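Local structure of putative uncharacterized protein (Methanosarcina barkeri str. Fusaro, 3P43) at residues L42-R47 with P60-K65; L54-V59 with I74-H79; E101-G106 with K125-I130. The protein probably acts as a manganese-dependent DNA repair phosphoesterase of the LigD 3'-phosphoesterase family, processing 3' ends of DNA on a beta-barrel scaffold. All blocks are in the same frame, centred on the assembly; numbering follows the deposited sequence. Where two conformers were deposited one is given.

The three contacts lie on one curled antiparallel sheet, consistent with the beta barrel of this family. Contact 1 carries H43 and D45, two of the three residues that bind manganese; H37 is the third. Contact 2, whose centre is about 11 Å from that of contact 1, is joined to it by the pairing of strands 42-50 and 53-59: Y44 O lies 2.7 Å from V59 N, a probable hydrogen bond. It also reaches the site, the side chain of A58 lying about 5 Å from the metal. Contact 3 joins contact 1 through packing that includes the ring contact of W103 CD1 with Y44 CE1, at 3.5 Å, and P63 on L127. Contacts 2 and 3 do not touch, their nearest atoms being about 7 Å apart.

Contact 1 of 3, residues L42-R47 with P60-K65; sequences LHYDFR and PKEPPK. With MN (manganese (II) ion), chain B.
Y44 carries most of the apolar contact between 42-47 and 60-65, its ring packing against the carbonyl of K61, the backbone and CG of E62, and P63 CD. The CA of E62 sits over one face, 4.1 Å from the ring centroid and 21° off the normal, a CH-pi contact displaced toward the rim. P63 CD approaches obliquely, 3.9 Å from Y44 CG, and the two side chains cross at about a right angle. E62 runs alongside the tyrosine in the same direction, bringing E62 CG to 3.7 Å from Y44 CZ. An alanine in place of Y44 would probably leave a gap beside P63 and E62 CA and take from W103 its edge-to-face partner.

The polar link is through water. Two waters each donate to both L42 O and P60 O; the shortest of these bonds is 2.6 Å, from one water to P60 O. They bridge two carbonyls that, as acceptors, could not bond each other directly.

Metal binding uses the residues flanking Y44. H43 NE2 lies 2.3 Å from the manganese and D45 OD2 lies 2.2 Å from it, with H37 a further ligand. A chi1 of 64° carries the H43 ring away from 60-65 and toward the metal, and ND1 is hydrogen-bonded to K41 O. R47 forms a long, charge-only pair with D45 OD2.

Strand 42-50 lies between strands 31-38 and 53-59, and the loop 60-65 leaves the latter to cover Y44 before strand 70-80, where R71 NE hydrogen-bonds to E62 O.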
loop_
_atom_site.group_PDB
_atom_site.type_symbol
_atom_site.label_atom_id
_atom_site.label_comp_id
_atom_site.label_asym_id
_atom_site.label_seq_id
_atom_site.Cartn_x
_atom_site.Cartn_y
_atom_site.Cartn_z
ATOM N N LEU A 42 -14.136 -3.815 4.253
ATOM C CA LEU A 42 -13.547 -3.523 2.958
ATOM C C LEU A 42 -12.418 -2.516 3.167
ATOM O O LEU A 42 -12.632 -1.462 3.767
ATOM C CB LEU A 42 -14.613 -2.947 2.020
ATOM C CG LEU A 42 -14.321 -2.826 0.521
ATOM C CD1 LEU A 42 -13.203 -1.818 0.233
ATOM C CD2 LEU A 42 -14.006 -4.201 -0.072
ATOM N N HIS A 43 -11.227 -2.843 2.679
ATOM C CA HIS A 43 -10.092 -1.927 2.758
ATOM C C HIS A 43 -9.162 -2.147 1.578
ATOM O O HIS A 43 -9.410 -3.006 0.733
ATOM C CB HIS A 43 -9.330 -2.107 4.070
ATOM C CG HIS A 43 -8.703 -3.455 4.214
ATOM N ND1 HIS A 43 -9.391 -4.546 4.699
ATOM C CD2 HIS A 43 -7.452 -3.891 3.938
ATOM C CE1 HIS A 43 -8.590 -5.596 4.717
ATOM N NE2 HIS A 43 -7.408 -5.224 4.263
ATOM N N TYR A 44 -8.096 -1.362 1.515
ATOM C CA TYR A 44 -7.161 -1.468 0.411
ATOM C C TYR A 44 -5.769 -1.756 0.924
ATOM O O TYR A 44 -5.267 -1.081 1.823
ATOM C CB TYR A 44 -7.180 -0.199 -0.442
ATOM C CG TYR A 44 -8.461 -0.035 -1.231
ATOM C CD1 TYR A 44 -8.503 -0.327 -2.588
ATOM C CD2 TYR A 44 -9.631 0.399 -0.613
ATOM C CE1 TYR A 44 -9.671 -0.190 -3.315
ATOM C CE2 TYR A 44 -10.811 0.541 -1.336
ATOM C CZ TYR A 44 -10.824 0.245 -2.686
ATOM O OH TYR A 44 -11.980 0.383 -3.416
ATOM N N ASP A 45 -5.152 -2.784 0.364
ATOM C CA ASP A 45 -3.783 -3.102 0.719
ATOM C C ASP A 45 -2.853 -2.456 -0.295
ATOM O O ASP A 45 -2.962 -2.690 -1.500
ATOM C CB ASP A 45 -3.582 -4.612 0.803
ATOM C CG ASP A 45 -4.318 -5.221 1.976
ATOM O OD1 ASP A 45 -4.070 -4.789 3.119
ATOM O OD2 ASP A 45 -5.147 -6.124 1.765
ATOM N N PHE A 46 -1.973 -1.600 0.214
ATOM C CA PHE A 46 -0.994 -0.900 -0.598
ATOM C C PHE A 46 0.376 -1.553 -0.391
ATOM O O PHE A 46 0.856 -1.644 0.735
ATOM C CB PHE A 46 -0.954 0.583 -0.206
ATOM C CG PHE A 46 0.089 1.366 -0.934
ATOM C CD1 PHE A 46 -0.107 1.745 -2.250
ATOM C CD2 PHE A 46 1.269 1.716 -0.308
ATOM C CE1 PHE A 46 0.855 2.457 -2.926
ATOM C CE2 PHE A 46 2.234 2.433 -0.981
ATOM C CZ PHE A 46 2.030 2.800 -2.294
ATOM N N ARG A 47 0.993 -2.010 -1.476
ATOM C CA ARG A 47 2.231 -2.777 -1.381
ATOM C C ARG A 47 3.331 -2.228 -2.278
ATOM O O ARG A 47 3.099 -1.928 -3.449
ATOM C CB ARG A 47 1.983 -4.238 -1.756
ATOM C CG ARG A 47 0.808 -4.888 -1.056
ATOM C CD ARG A 47 0.758 -6.363 -1.398
ATOM N NE ARG A 47 -0.561 -6.921 -1.165
ATOM C CZ ARG A 47 -1.018 -7.264 0.031
ATOM N NH1 ARG A 47 -0.251 -7.102 1.101
ATOM N NH2 ARG A 47 -2.240 -7.764 0.154
ATOM N N PRO A 60 -7.757 1.917 5.081
ATOM C CA PRO A 60 -9.213 1.752 5.223
ATOM C C PRO A 60 -10.067 2.468 4.165
ATOM O O PRO A 60 -11.282 2.302 4.164
ATOM C CB PRO A 60 -9.504 2.307 6.623
ATOM C CG PRO A 60 -8.304 3.141 6.975
ATOM C CD PRO A 60 -7.143 2.517 6.278
ATOM N N LYS A 61 -9.448 3.245 3.287
ATOM C CA LYS A 61 -10.175 3.903 2.206
ATOM C C LYS A 61 -9.345 3.805 0.934
ATOM O O LYS A 61 -8.190 3.389 0.982
ATOM C CB LYS A 61 -10.427 5.374 2.546
ATOM C CG LYS A 61 -11.576 5.627 3.514
ATOM C CD LYS A 61 -11.586 7.079 3.963
ATOM C CE LYS A 61 -12.772 7.394 4.865
ATOM N NZ LYS A 61 -14.033 7.557 4.087
ATOM N N GLU A 62 -9.920 4.192 -0.199
ATOM C CA GLU A 62 -9.180 4.171 -1.458
ATOM C C GLU A 62 -7.938 5.046 -1.352
ATOM O O GLU A 62 -7.999 6.157 -0.817
ATOM C CB GLU A 62 -10.043 4.665 -2.621
ATOM C CG GLU A 62 -11.316 3.864 -2.874
ATOM C CD GLU A 62 -11.945 4.185 -4.222
ATOM O OE1 GLU A 62 -11.442 5.105 -4.906
ATOM O OE2 GLU A 62 -12.937 3.520 -4.604
ATOM N N PRO A 63 -6.800 4.548 -1.852
ATOM C CA PRO A 63 -5.610 5.400 -1.905
ATOM C C PRO A 63 -5.957 6.668 -2.672
ATOM O O PRO A 63 -6.707 6.602 -3.641
ATOM C CB PRO A 63 -4.603 4.547 -2.683
ATOM C CG PRO A 63 -5.021 3.136 -2.390
ATOM C CD PRO A 63 -6.530 3.180 -2.331
ATOM N N PRO A 64 -5.436 7.819 -2.233
ATOM C CA PRO A 64 -5.883 9.085 -2.824
ATOM C C PRO A 64 -5.269 9.299 -4.206
ATOM O O PRO A 64 -4.057 9.165 -4.370
ATOM C CB PRO A 64 -5.367 10.132 -1.827
ATOM C CG PRO A 64 -4.148 9.499 -1.228
ATOM C CD PRO A 64 -4.423 8.012 -1.178
ATOM N N LYS A 65 -6.101 9.625 -5.188
ATOM C CA LYS A 65 -5.623 9.834 -6.551
ATOM C C LYS A 65 -5.080 11.245 -6.755
ATOM O O LYS A 65 -4.327 11.499 -7.695
ATOM C CB LYS A 65 -6.734 9.552 -7.567
ATOM C CG LYS A 65 -7.265 8.124 -7.542
ATOM C CD LYS A 65 -8.379 7.959 -8.557
ATOM C CE LYS A 65 -9.095 6.635 -8.383
ATOM N NZ LYS A 65 -10.208 6.468 -9.362
HETATM MN MN MN B . -5.777 -6.719 3.821
HETATM O O HOH W 1 -13.175 1.278 2.675
HETATM O O HOH W 2 -12.193 0.201 5.958
#

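Contact 2 of 3, residues L54-V59 with I74-H79; sequences LKSWAV and IETEDH
S56 and T76 meet at the middle of an antiparallel pairing whose register shifts by one residue. Here T76 N donates to S56 O at 2.9 Å. Toward one end, A58 and I74 form a hydrogen-bonded pair, A58 N to I74 O at 2.7 Å and I74 N to A58 O. Toward the other, L54 and H79 exchange two bonds in the same way.

Where the register shifts, a water makes up for missing direct pairing: it accepts from S56 N at 2.8 Å and donates to T76 O and D78 OD1. L54 O takes two donors from opposite faces of its plane, H79 N and S56 OG, the latter at 3.0 Å. That hydroxyl, with chi1 of -63° placing it beside its own backbone N, also receives R47 NH1. H79 ND1 donates to E77 O at 2.9 Å, in the plane of its ring.

At the periphery, K55 NZ and E75 OE1 form a salt bridge at 3.6 Å. The buried W57 packs its CD1 obliquely on the backbone of E75, 3.5 Å from its N.

The chemistry implies a strand junction kept hydrogen-bonded through its irregularity by one water and the bond from T76 N to S56 O, while the S56 hydroxyl ties it to R47, near the metal ligand D45.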
loop_
_atom_site.group_PDB
_atom_site.type_symbol
_atom_site.label_atom_id
_atom_site.label_comp_id
_atom_site.label_asym_id
_atom_site.label_seq_id
_atom_site.Cartn_x
_atom_site.Cartn_y
_atom_site.Cartn_z
ATOM N N LEU A 54 7.125 -7.675 -0.764
ATOM C CA LEU A 54 6.166 -6.588 -0.859
ATOM C C LEU A 54 5.901 -6.006 0.522
ATOM O O LEU A 54 5.173 -6.596 1.320
ATOM C CB LEU A 54 4.853 -7.087 -1.470
ATOM C CG LEU A 54 4.880 -7.485 -2.949
ATOM C CD1 LEU A 54 3.573 -8.157 -3.358
ATOM C CD2 LEU A 54 5.149 -6.273 -3.811
ATOM N N LYS A 55 6.498 -4.854 0.813
ATOM C CA LYS A 55 6.218 -4.165 2.070
ATOM C C LYS A 55 4.792 -3.640 1.969
ATOM O O LYS A 55 4.420 -3.057 0.949
ATOM C CB LYS A 55 7.208 -3.019 2.299
ATOM C CG LYS A 55 7.224 -2.479 3.731
ATOM C CD LYS A 55 8.228 -1.335 3.877
ATOM C CE LYS A 55 8.139 -0.679 5.249
ATOM N NZ LYS A 55 8.453 -1.630 6.351
ATOM N N SER A 56 3.995 -3.845 3.016
ATOM C CA SER A 56 2.546 -3.698 2.881
ATOM C C SER A 56 1.872 -2.843 3.948
ATOM O O SER A 56 2.288 -2.837 5.111
ATOM C CB SER A 56 1.883 -5.079 2.845
ATOM O OG SER A 56 2.304 -5.811 1.711
ATOM N N TRP A 57 0.820 -2.138 3.536
ATOM C CA TRP A 57 0.001 -1.329 4.437
ATOM C C TRP A 57 -1.473 -1.554 4.139
ATOM O O TRP A 57 -1.865 -1.643 2.974
ATOM C CB TRP A 57 0.292 0.167 4.265
ATOM C CG TRP A 57 1.662 0.627 4.696
ATOM C CD1 TRP A 57 1.994 1.213 5.882
ATOM C CD2 TRP A 57 2.870 0.567 3.926
ATOM N NE1 TRP A 57 3.336 1.516 5.902
ATOM C CE2 TRP A 57 3.896 1.129 4.712
ATOM C CE3 TRP A 57 3.183 0.095 2.643
ATOM C CZ2 TRP A 57 5.214 1.220 4.265
ATOM C CZ3 TRP A 57 4.490 0.185 2.202
ATOM C CH2 TRP A 57 5.489 0.748 3.009
ATOM N N ALA A 58 -2.283 -1.641 5.192
ATOM C CA ALA A 58 -3.735 -1.629 5.052
ATOM C C ALA A 58 -4.252 -0.190 5.138
ATOM O O ALA A 58 -3.998 0.514 6.114
ATOM C CB ALA A 58 -4.374 -2.477 6.129
ATOM N N VAL A 59 -4.959 0.243 4.101
ATOM C CA VAL A 59 -5.558 1.570 4.056
ATOM C C VAL A 59 -7.078 1.419 4.038
ATOM O O VAL A 59 -7.629 0.849 3.098
ATOM C CB VAL A 59 -5.112 2.331 2.788
ATOM C CG1 VAL A 59 -5.522 3.797 2.864
ATOM C CG2 VAL A 59 -3.607 2.205 2.598
ATOM N N ILE A 74 -1.832 1.379 7.778
ATOM C CA ILE A 74 -1.360 0.515 8.852
ATOM C C ILE A 74 -0.432 -0.558 8.306
ATOM O O ILE A 74 -0.853 -1.392 7.509
ATOM C CB ILE A 74 -2.536 -0.183 9.564
ATOM C CG1 ILE A 74 -3.640 0.829 9.878
ATOM C CG2 ILE A 74 -2.057 -0.884 10.834
ATOM C CD1 ILE A 74 -4.940 0.194 10.357
ATOM N N GLU A 75 0.830 -0.538 8.728
ATOM C CA GLU A 75 1.786 -1.548 8.300
ATOM C C GLU A 75 1.280 -2.952 8.620
ATOM O O GLU A 75 0.823 -3.225 9.734
ATOM C CB GLU A 75 3.149 -1.317 8.957
ATOM C CG GLU A 75 4.168 -2.412 8.667
ATOM C CD GLU A 75 5.528 -2.134 9.286
ATOM O OE1 GLU A 75 6.111 -1.071 8.994
ATOM O OE2 GLU A 75 6.017 -2.984 10.060
ATOM N N THR A 76 1.356 -3.836 7.637
ATOM C CA THR A 76 1.006 -5.235 7.831
ATOM C C THR A 76 2.252 -6.064 7.534
ATOM O O THR A 76 3.332 -5.515 7.320
ATOM C CB THR A 76 -0.138 -5.669 6.902
ATOM O OG1 THR A 76 0.254 -5.468 5.538
ATOM C CG2 THR A 76 -1.400 -4.855 7.192
ATOM N N GLU A 77 2.114 -7.381 7.518
ATOM C CA GLU A 77 3.271 -8.230 7.267
ATOM C C GLU A 77 3.672 -8.226 5.796
ATOM O O GLU A 77 2.848 -7.979 4.925
ATOM C CB GLU A 77 3.013 -9.652 7.765
ATOM C CG GLU A 77 3.303 -9.828 9.250
ATOM C CD GLU A 77 2.137 -10.422 10.012
ATOM O OE1 GLU A 77 1.500 -11.362 9.490
ATOM O OE2 GLU A 77 1.861 -9.953 11.138
ATOM N N ASP A 78 4.954 -8.478 5.534
ATOM C CA ASP A 78 5.448 -8.642 4.172
ATOM C C ASP A 78 4.671 -9.721 3.427
ATOM O O ASP A 78 4.272 -10.731 4.006
ATOM C CB ASP A 78 6.924 -9.039 4.192
ATOM C CG ASP A 78 7.811 -7.958 4.754
ATOM O OD1 ASP A 78 7.315 -6.826 4.938
ATOM O OD2 ASP A 78 9.003 -8.242 5.014
ATOM N N HIS A 79 4.466 -9.514 2.135
ATOM C CA HIS A 79 3.891 -10.555 1.302
ATOM C C HIS A 79 4.919 -10.936 0.267
ATOM O O HIS A 79 5.767 -10.115 -0.087
ATOM C CB HIS A 79 2.626 -10.051 0.612
ATOM C CG HIS A 79 1.446 -9.951 1.523
ATOM N ND1 HIS A 79 1.451 -9.177 2.663
ATOM C CD2 HIS A 79 0.225 -10.533 1.468
ATOM C CE1 HIS A 79 0.281 -9.282 3.269
ATOM N NE2 HIS A 79 -0.481 -10.098 2.563
HETATM O O HOH W 3 5.111 -4.997 5.347
#

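Contact 3 of 3, residues E101-G106 with K125-I130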
loop_
_atom_site.group_PDB
_atom_site.type_symbol
_atom_site.label_atom_id
_atom_site.label_comp_id
_atom_site.label_asym_id
_atom_site.label_seq_id
_atom_site.Cartn_x
_atom_site.Cartn_y
_atom_site.Cartn_z
ATOM N N GLU A 101 -8.937 -8.225 -5.053
ATOM C CA GLU A 101 -8.952 -7.746 -6.434
ATOM C C GLU A 101 -7.864 -6.707 -6.667
ATOM O O GLU A 101 -7.587 -5.879 -5.798
ATOM C CB GLU A 101 -10.313 -7.151 -6.798
ATOM C CG GLU A 101 -10.358 -6.576 -8.213
ATOM C CD GLU A 101 -11.755 -6.167 -8.636
ATOM O OE1 GLU A 101 -12.217 -5.093 -8.195
ATOM O OE2 GLU A 101 -12.390 -6.919 -9.409
ATOM N N ILE A 102 -7.246 -6.749 -7.842
ATOM C CA ILE A 102 -6.231 -5.766 -8.184
ATOM C C ILE A 102 -6.926 -4.464 -8.530
ATOM O O ILE A 102 -7.638 -4.388 -9.530
ATOM C CB ILE A 102 -5.370 -6.198 -9.385
ATOM C CG1 ILE A 102 -4.765 -7.583 -9.154
ATOM C CG2 ILE A 102 -4.254 -5.185 -9.619
ATOM C CD1 ILE A 102 -3.568 -7.572 -8.250
ATOM N N TRP A 103 -6.723 -3.450 -7.690
ATOM C CA TRP A 103 -7.296 -2.126 -7.907
ATOM C C TRP A 103 -6.386 -1.253 -8.765
ATOM O O TRP A 103 -6.859 -0.508 -9.621
ATOM C CB TRP A 103 -7.558 -1.446 -6.570
ATOM C CG TRP A 103 -8.237 -0.110 -6.669
ATOM C CD1 TRP A 103 -9.572 0.118 -6.848
ATOM C CD2 TRP A 103 -7.625 1.184 -6.551
ATOM N NE1 TRP A 103 -9.825 1.467 -6.863
ATOM C CE2 TRP A 103 -8.647 2.143 -6.681
ATOM C CE3 TRP A 103 -6.310 1.622 -6.357
ATOM C CZ2 TRP A 103 -8.396 3.511 -6.628
ATOM C CZ3 TRP A 103 -6.064 2.983 -6.299
ATOM C CH2 TRP A 103 -7.101 3.909 -6.432
ATOM N N ASP A 104 -5.081 -1.337 -8.521
ATOM C CA ASP A 104 -4.103 -0.682 -9.382
ATOM C C ASP A 104 -2.798 -1.468 -9.359
ATOM O O ASP A 104 -2.551 -2.267 -8.456
ATOM C CB ASP A 104 -3.854 0.767 -8.948
ATOM C CG ASP A 104 -3.158 1.596 -10.028
ATOM O OD1 ASP A 104 -3.132 1.170 -11.199
ATOM O OD2 ASP A 104 -2.643 2.682 -9.707
ATOM N N ARG A 105 -1.961 -1.232 -10.357
ATOM C CA ARG A 105 -0.701 -1.945 -10.464
ATOM C C ARG A 105 0.271 -1.157 -11.332
ATOM O O ARG A 105 -0.113 -0.589 -12.353
ATOM C CB ARG A 105 -0.934 -3.339 -11.054
ATOM C CG ARG A 105 0.286 -4.237 -10.989
ATOM C CD ARG A 105 0.202 -5.382 -11.977
ATOM N NE ARG A 105 1.509 -6.011 -12.131
ATOM C CZ ARG A 105 1.975 -6.958 -11.325
ATOM N NH1 ARG A 105 1.228 -7.391 -10.321
ATOM N NH2 ARG A 105 3.182 -7.472 -11.528
ATOM N N GLY A 106 1.533 -1.112 -10.927
ATOM C CA GLY A 106 2.501 -0.378 -11.709
ATOM C C GLY A 106 3.915 -0.562 -11.215
ATOM O O GLY A 106 4.226 -1.517 -10.508
ATOM N N LYS A 125 -2.191 3.284 -13.076
ATOM C CA LYS A 125 -3.320 3.760 -13.868
ATOM C C LYS A 125 -4.233 4.647 -13.032
ATOM O O LYS A 125 -4.925 5.513 -13.558
ATOM C CB LYS A 125 -4.125 2.583 -14.419
ATOM C CG LYS A 125 -3.369 1.710 -15.397
ATOM C CD LYS A 125 -4.297 0.677 -16.004
ATOM C CE LYS A 125 -3.613 -0.112 -17.109
ATOM N NZ LYS A 125 -4.542 -1.107 -17.715
ATOM N N GLU A 126 -4.245 4.408 -11.727
ATOM C CA GLU A 126 -5.005 5.238 -10.805
ATOM C C GLU A 126 -4.055 6.181 -10.091
ATOM O O GLU A 126 -4.306 7.379 -9.986
ATOM C CB GLU A 126 -5.731 4.368 -9.781
ATOM C CG GLU A 126 -6.591 3.277 -10.387
ATOM C CD GLU A 126 -7.786 3.825 -11.154
ATOM O OE1 GLU A 126 -7.748 4.998 -11.579
ATOM O OE2 GLU A 126 -8.767 3.076 -11.331
ATOM N N LEU A 127 -2.951 5.624 -9.612
ATOM C CA LEU A 127 -1.986 6.387 -8.844
ATOM C C LEU A 127 -0.787 6.751 -9.706
ATOM O O LEU A 127 -0.048 5.877 -10.171
ATOM C CB LEU A 127 -1.529 5.587 -7.620
ATOM C CG LEU A 127 -2.614 4.935 -6.760
ATOM C CD1 LEU A 127 -1.997 4.381 -5.489
ATOM C CD2 LEU A 127 -3.723 5.931 -6.429
ATOM N N LYS A 128 -0.601 8.048 -9.916
ATOM C CA LYS A 128 0.578 8.551 -10.603
ATOM C C LYS A 128 1.204 9.694 -9.818
ATOM O O LYS A 128 0.502 10.501 -9.214
ATOM C CB LYS A 128 0.219 9.038 -12.004
ATOM C CG LYS A 128 -0.461 8.014 -12.874
ATOM C CD LYS A 128 -0.904 8.641 -14.183
ATOM C CE LYS A 128 -1.597 7.627 -15.081
ATOM N NZ LYS A 128 -2.787 7.048 -14.404
ATOM N N GLY A 129 2.529 9.765 -9.835
ATOM C CA GLY A 129 3.230 10.866 -9.207
ATOM C C GLY A 129 3.747 10.536 -7.823
ATOM O O GLY A 129 3.737 9.380 -7.396
ATOM N N ILE A 130 4.185 11.565 -7.108
ATOM C CA ILE A 130 4.877 11.351 -5.848
ATOM C C ILE A 130 3.922 11.134 -4.682
ATOM O O ILE A 130 3.005 11.917 -4.459
ATOM C CB ILE A 130 5.861 12.494 -5.537
ATOM C CG1 ILE A 130 6.772 12.746 -6.745
ATOM C CG2 ILE A 130 6.692 12.159 -4.303
ATOM C CD1 ILE A 130 7.623 13.990 -6.616
HETATM O O HOH W 4 -9.308 0.563 -10.097
#
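The indole of W103 meets E126 over one face and L127 at its edge. E126 CG stands 4.0 Å from the centroid of the six-membered ring, 10° off the normal, a CH-pi contact. Above the rim of that ring system lies a water that donates to W103 O and to E126 OE2, linking backbone to carboxylate. L127 CD2 is in the ring plane, 3.8 Å from W103 CZ3. With chi1 of -176° the indole extends anti to its backbone N, which carries the six-membered ring across to the loop.

The carboxylate of D104 is the other flat group, and it faces three consecutive amides. OD1 accepts K125 N at 3.0 Å through its syn lone pair. OD2 takes two donors from the same face of its plane: L127 N at 3.0 Å, on the syn side, and E126 N at 3.1 Å, from well above the plane. A weak bond from R105 N also reaches OD1.

W103 and D104 both face V34 in a classic beta bulge, which probably helps to direct both side chains to this loop. The chemistry implies that one buried aspartate fixes the turn 125-127 against strand 98-114, its negative charge probably offset in part by the amide dipoles gathered around it.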